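PDB 6EEZ: DsbA-like disulfide oxidoreductase from Wolbachia endosymbiont of Drosophila melanogaster, which exchanges thiols and disulfides in substrate proteins and acts as a homotrimeric disulfide isomerase. Local coordinates for residues A[35-48]-A[150-164]. Numbering follows the deposited sequence.
Sequences VIAVGFLDYSCGHC and LVRDLGVGGTPFLII
The rings of Phe-40 and Phe-161 lie in an offset stack, centroids 4.3 Å apart and planes 14° from parallel, beneath two antiparallel strands of a thioredoxin fold. Strand 36-41 leads to the Cys-45/Cys-48 disulfide and strand 161-164 follows the cis-proline loop, so their pairing brings the two halves of the redox site together. Phe-40 and Phe-161 form a hydrogen-bonded pair with both side chains on the same face. Phe-161 reaches its partner because its CG stands between the backbone N and the carbonyl carbon (chi1 68°), which lays the ring under CB of Phe-40; that CB sits 3.8 Å from the ring centroid. Val-156 CG2 covers the opposite face of the Phe-161 ring, leaving this flat group sandwiched. The end of helix 137-154 packs against the Phe-40 ring: Leu-150 CD2 meets its edge in the ring plane, 3.7 Å from CZ, while Val-151 CG2 approaches CD2 obliquely. Broad aromatics and branched aliphatics suit the buried layer that Phe-40, Phe-161, Leu-150 and Val-151 make between sheet and helix. On the other face, Gly-39 offers no side chain, and Leu-162 CD1 settles 3.5 Å from its CA. Towards the redox site, Asp-42 OD1 accepts from Ser-44 N in an Asx turn just before the cysteine-bearing helix, and is also hydrogen-bonded to Ser-78 OG. The peptide bond before Pro-160 is cis, as in thioredoxin relatives, and the CB edge of its ring meets Cys-48 SG in one of two modelled conformers. Pro-160 CD packs 3.7 Å from His-47 CB.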
loop_
_atom_site.group_PDB
_atom_site.type_symbol
_atom_site.label_atom_id
_atom_site.label_comp_id
_atom_site.label_asym_id
_atom_site.label_seq_id
_atom_site.Cartn_x
_atom_site.Cartn_y
_atom_site.Cartn_z
ATOM N N VAL A 35 9.130 -13.590 4.554
ATOM C CA VAL A 35 7.896 -13.633 3.788
ATOM C C VAL A 35 7.293 -12.239 3.733
ATOM O O VAL A 35 6.612 -11.803 4.661
ATOM C CB VAL A 35 6.889 -14.623 4.391
ATOM C CG1 VAL A 35 5.652 -14.738 3.504
ATOM C CG2 VAL A 35 7.547 -15.987 4.574
ATOM N N ILE A 36 7.555 -11.554 2.633
ATOM C CA ILE A 36 7.242 -10.151 2.488
ATOM C C ILE A 36 6.112 -9.957 1.481
ATOM O O ILE A 36 6.209 -10.388 0.328
ATOM C CB ILE A 36 8.498 -9.380 2.044
ATOM C CG1 ILE A 36 9.614 -9.591 3.075
ATOM C CG2 ILE A 36 8.209 -7.913 1.816
ATOM C CD1 ILE A 36 10.942 -9.051 2.660
ATOM N N ALA A 37 5.032 -9.332 1.930
ATOM C CA ALA A 37 3.938 -8.988 1.043
ATOM C C ALA A 37 4.069 -7.524 0.643
ATOM O O ALA A 37 4.505 -6.702 1.448
ATOM C CB ALA A 37 2.614 -9.250 1.720
ATOM N N VAL A 38 3.717 -7.200 -0.600
ATOM C CA VAL A 38 3.758 -5.824 -1.080
ATOM C C VAL A 38 2.435 -5.453 -1.752
ATOM O O VAL A 38 2.104 -5.964 -2.830
ATOM C CB VAL A 38 4.919 -5.605 -2.056
ATOM C CG1 VAL A 38 5.109 -4.131 -2.314
ATOM C CG2 VAL A 38 6.224 -6.246 -1.518
ATOM N N GLY A 39 1.676 -4.564 -1.104
ATOM C CA GLY A 39 0.313 -4.258 -1.525
ATOM C C GLY A 39 0.277 -2.951 -2.286
ATOM O O GLY A 39 0.933 -1.995 -1.879
ATOM N N PHE A 40 -0.452 -2.935 -3.406
ATOM C CA PHE A 40 -0.602 -1.739 -4.259
ATOM C C PHE A 40 -2.055 -1.297 -4.286
ATOM O O PHE A 40 -2.908 -2.043 -4.749
ATOM C CB PHE A 40 -0.113 -2.013 -5.684
ATOM C CG PHE A 40 1.364 -2.293 -5.786
ATOM C CD1 PHE A 40 1.859 -3.554 -5.511
ATOM C CD2 PHE A 40 2.251 -1.294 -6.164
ATOM C CE1 PHE A 40 3.214 -3.825 -5.619
ATOM C CE2 PHE A 40 3.594 -1.542 -6.263
ATOM C CZ PHE A 40 4.086 -2.825 -5.994
ATOM N N LEU A 41 -2.320 -0.081 -3.798
ATOM C CA LEU A 41 -3.686 0.399 -3.525
ATOM C C LEU A 41 -3.908 1.862 -3.936
ATOM O O LEU A 41 -3.009 2.690 -3.870
ATOM C CB LEU A 41 -4.012 0.245 -2.023
ATOM C CG LEU A 41 -4.707 -1.062 -1.586
ATOM C CD1 LEU A 41 -3.822 -2.378 -1.635
ATOM C CD2 LEU A 41 -5.314 -0.884 -0.195
ATOM N N ASP A 42 -5.127 2.140 -4.381
ATOM C CA ASP A 42 -5.647 3.489 -4.568
ATOM C C ASP A 42 -6.754 3.626 -3.533
ATOM O O ASP A 42 -7.647 2.777 -3.461
ATOM C CB ASP A 42 -6.183 3.698 -5.983
ATOM C CG ASP A 42 -6.657 5.109 -6.234
ATOM O OD1 ASP A 42 -7.551 5.611 -5.494
ATOM O OD2 ASP A 42 -6.132 5.724 -7.195
ATOM N N TYR A 43 -6.696 4.675 -2.717
ATOM C CA TYR A 43 -7.655 4.810 -1.627
ATOM C C TYR A 43 -9.120 4.992 -2.084
ATOM O O TYR A 43 -10.043 4.629 -1.343
ATOM C CB TYR A 43 -7.236 5.970 -0.731
ATOM C CG TYR A 43 -6.056 5.640 0.135
ATOM C CD1 TYR A 43 -6.085 4.546 0.994
ATOM C CD2 TYR A 43 -4.916 6.421 0.107
ATOM C CE1 TYR A 43 -5.006 4.240 1.779
ATOM C CE2 TYR A 43 -3.843 6.133 0.899
ATOM C CZ TYR A 43 -3.884 5.038 1.726
ATOM O OH TYR A 43 -2.790 4.736 2.504
ATOM N N SER A 44 -9.344 5.529 -3.285
ATOM C CA SER A 44 -10.707 5.771 -3.774
ATOM C C SER A 44 -11.262 4.578 -4.558
ATOM O O SER A 44 -12.396 4.610 -5.029
ATOM C CB SER A 44 -10.752 7.020 -4.667
ATOM O OG SER A 44 -10.033 8.114 -4.106
ATOM N N CYS A 45 -10.466 3.527 -4.703
ATOM C CA CYS A 45 -10.884 2.349 -5.461
ATOM C C CYS A 45 -11.782 1.441 -4.608
ATOM O O CYS A 45 -11.435 1.082 -3.482
ATOM C CB CYS A 45 -9.631 1.609 -5.979
ATOM S SG CYS A 45 -9.647 -0.168 -5.957
ATOM N N GLY A 46 -12.943 1.083 -5.150
ATOM C CA GLY A 46 -13.921 0.276 -4.427
ATOM C C GLY A 46 -13.378 -1.062 -3.920
ATOM O O GLY A 46 -13.695 -1.466 -2.799
ATOM N N HIS A 47 -12.589 -1.770 -4.742
ATOM C CA HIS A 47 -12.049 -3.063 -4.329
ATOM C C HIS A 47 -10.931 -2.869 -3.333
ATOM O O HIS A 47 -10.758 -3.700 -2.466
ATOM C CB HIS A 47 -11.550 -3.895 -5.515
ATOM C CG HIS A 47 -12.656 -4.438 -6.354
ATOM N ND1 HIS A 47 -13.223 -3.714 -7.379
ATOM C CD2 HIS A 47 -13.336 -5.605 -6.294
ATOM C CE1 HIS A 47 -14.201 -4.417 -7.926
ATOM N NE2 HIS A 47 -14.296 -5.567 -7.284
ATOM N N CYS A 48 -10.190 -1.775 -3.432
ATOM C CA CYS A 48 -9.143 -1.490 -2.455
ATOM C C CYS A 48 -9.793 -1.256 -1.090
ATOM O O CYS A 48 -9.325 -1.758 -0.081
ATOM C CB CYS A 48 -8.291 -0.276 -2.856
ATOM S SG CYS A 48 -7.100 -0.562 -4.226
ATOM N N LEU A 150 6.382 1.486 -11.142
ATOM C CA LEU A 150 6.445 0.083 -10.796
ATOM C C LEU A 150 5.158 -0.619 -11.197
ATOM O O LEU A 150 5.207 -1.703 -11.789
ATOM C CB LEU A 150 6.707 -0.117 -9.294
ATOM C CG LEU A 150 6.934 -1.564 -8.857
ATOM C CD1 LEU A 150 8.039 -2.217 -9.666
ATOM C CD2 LEU A 150 7.290 -1.618 -7.372
ATOM N N VAL A 151 4.005 -0.034 -10.857
ATOM C CA VAL A 151 2.732 -0.563 -11.357
ATOM C C VAL A 151 2.760 -0.684 -12.891
ATOM O O VAL A 151 2.300 -1.687 -13.421
ATOM C CB VAL A 151 1.527 0.304 -10.932
ATOM C CG1 VAL A 151 0.277 -0.122 -11.696
ATOM C CG2 VAL A 151 1.300 0.238 -9.388
ATOM N N ARG A 152 3.286 0.315 -13.600
ATOM C CA ARG A 152 3.381 0.214 -15.060
ATOM C C ARG A 152 4.284 -0.965 -15.455
ATOM O O ARG A 152 3.921 -1.758 -16.314
ATOM C CB ARG A 152 3.923 1.501 -15.697
ATOM C CG ARG A 152 3.050 2.729 -15.532
ATOM C CD ARG A 152 1.857 2.730 -16.478
ATOM N NE ARG A 152 2.196 2.750 -17.901
ATOM C CZ ARG A 152 2.346 3.853 -18.639
ATOM N NH1 ARG A 152 2.225 5.048 -18.090
ATOM N NH2 ARG A 152 2.627 3.769 -19.941
ATOM N N ASP A 153 5.447 -1.079 -14.815
ATOM C CA ASP A 153 6.427 -2.115 -15.176
ATOM C C ASP A 153 5.909 -3.526 -14.943
ATOM O O ASP A 153 6.282 -4.466 -15.649
ATOM C CB ASP A 153 7.724 -1.932 -14.386
ATOM C CG ASP A 153 8.516 -0.733 -14.838
ATOM O OD1 ASP A 153 8.326 -0.298 -15.997
ATOM O OD2 ASP A 153 9.328 -0.221 -14.037
ATOM N N LEU A 154 5.037 -3.667 -13.961
ATOM C CA LEU A 154 4.475 -4.958 -13.631
ATOM C C LEU A 154 3.284 -5.241 -14.525
ATOM O O LEU A 154 2.788 -6.351 -14.549
ATOM C CB LEU A 154 4.086 -5.011 -12.138
ATOM C CG LEU A 154 5.260 -5.071 -11.135
ATOM C CD1 LEU A 154 4.787 -4.962 -9.695
ATOM C CD2 LEU A 154 6.072 -6.347 -11.312
ATOM N N GLY A 155 2.807 -4.221 -15.242
ATOM C CA GLY A 155 1.795 -4.391 -16.274
ATOM C C GLY A 155 0.406 -4.853 -15.857
ATOM O O GLY A 155 -0.389 -5.262 -16.698
ATOM N N VAL A 156 0.097 -4.770 -14.572
ATOM C CA VAL A 156 -1.207 -5.188 -14.066
ATOM C C VAL A 156 -2.355 -4.333 -14.625
ATOM O O VAL A 156 -3.401 -4.864 -15.008
ATOM C CB VAL A 156 -1.248 -5.130 -12.531
ATOM C CG1 VAL A 156 -2.623 -5.528 -12.031
ATOM C CG2 VAL A 156 -0.176 -6.046 -11.937
ATOM N N GLY A 157 -2.140 -3.018 -14.669
ATOM C CA GLY A 157 -3.070 -2.102 -15.301
ATOM C C GLY A 157 -4.216 -1.613 -14.424
ATOM O O GLY A 157 -5.138 -0.997 -14.940
ATOM N N GLY A 158 -4.165 -1.894 -13.122
ATOM C CA GLY A 158 -5.096 -1.299 -12.167
ATOM C C GLY A 158 -4.794 -1.696 -10.729
ATOM O O GLY A 158 -3.781 -2.337 -10.483
ATOM N N THR A 159 -5.644 -1.283 -9.790
ATOM C CA THR A 159 -5.556 -1.719 -8.391
ATOM C C THR A 159 -6.865 -2.378 -7.928
ATOM O O THR A 159 -7.923 -2.157 -8.520
ATOM C CB THR A 159 -5.222 -0.530 -7.428
ATOM O OG1 THR A 159 -6.232 0.477 -7.513
ATOM C CG2 THR A 159 -3.891 0.080 -7.787
ATOM N N PRO A 160 -6.793 -3.178 -6.851
ATOM C CA PRO A 160 -5.562 -3.484 -6.111
ATOM C C PRO A 160 -4.854 -4.690 -6.679
ATOM O O PRO A 160 -5.465 -5.434 -7.443
ATOM C CB PRO A 160 -6.067 -3.798 -4.708
ATOM C CG PRO A 160 -7.355 -4.506 -4.982
ATOM C CD PRO A 160 -7.950 -3.829 -6.216
ATOM N N PHE A 161 -3.611 -4.894 -6.242
ATOM C CA PHE A 161 -2.946 -6.164 -6.448
ATOM C C PHE A 161 -1.905 -6.310 -5.373
ATOM O O PHE A 161 -1.494 -5.309 -4.760
ATOM C CB PHE A 161 -2.334 -6.308 -7.868
ATOM C CG PHE A 161 -1.171 -5.395 -8.159
ATOM C CD1 PHE A 161 0.125 -5.803 -7.908
ATOM C CD2 PHE A 161 -1.363 -4.167 -8.764
ATOM C CE1 PHE A 161 1.205 -4.987 -8.211
ATOM C CE2 PHE A 161 -0.284 -3.348 -9.069
ATOM C CZ PHE A 161 0.997 -3.760 -8.795
ATOM N N LEU A 162 -1.525 -7.565 -5.133
ATOM C CA LEU A 162 -0.644 -7.923 -4.040
ATOM C C LEU A 162 0.414 -8.948 -4.461
ATOM O O LEU A 162 0.126 -10.008 -5.030
ATOM C CB LEU A 162 -1.476 -8.462 -2.874
ATOM C CG LEU A 162 -0.766 -8.911 -1.594
ATOM C CD1 LEU A 162 -0.056 -7.731 -0.966
ATOM C CD2 LEU A 162 -1.757 -9.510 -0.601
ATOM N N ILE A 163 1.653 -8.597 -4.173
ATOM C CA ILE A 163 2.777 -9.485 -4.354
ATOM C C ILE A 163 3.120 -10.151 -3.049
ATOM O O ILE A 163 3.339 -9.481 -2.051
ATOM C CB ILE A 163 4.011 -8.726 -4.857
ATOM C CG1 ILE A 163 3.710 -8.070 -6.195
ATOM C CG2 ILE A 163 5.227 -9.664 -4.945
ATOM C CD1 ILE A 163 4.856 -7.180 -6.679
ATOM N N ILE A 164 3.171 -11.471 -3.058
ATOM C CA ILE A 164 3.770 -12.211 -1.949
ATOM C C ILE A 164 4.802 -13.181 -2.512
ATOM O O ILE A 164 4.452 -14.069 -3.278
ATOM C CB ILE A 164 2.725 -13.015 -1.152
ATOM C CG1 ILE A 164 1.548 -12.128 -0.720
ATOM C CG2 ILE A 164 3.375 -13.676 0.030
ATOM C CD1 ILE A 164 0.383 -12.922 -0.056
#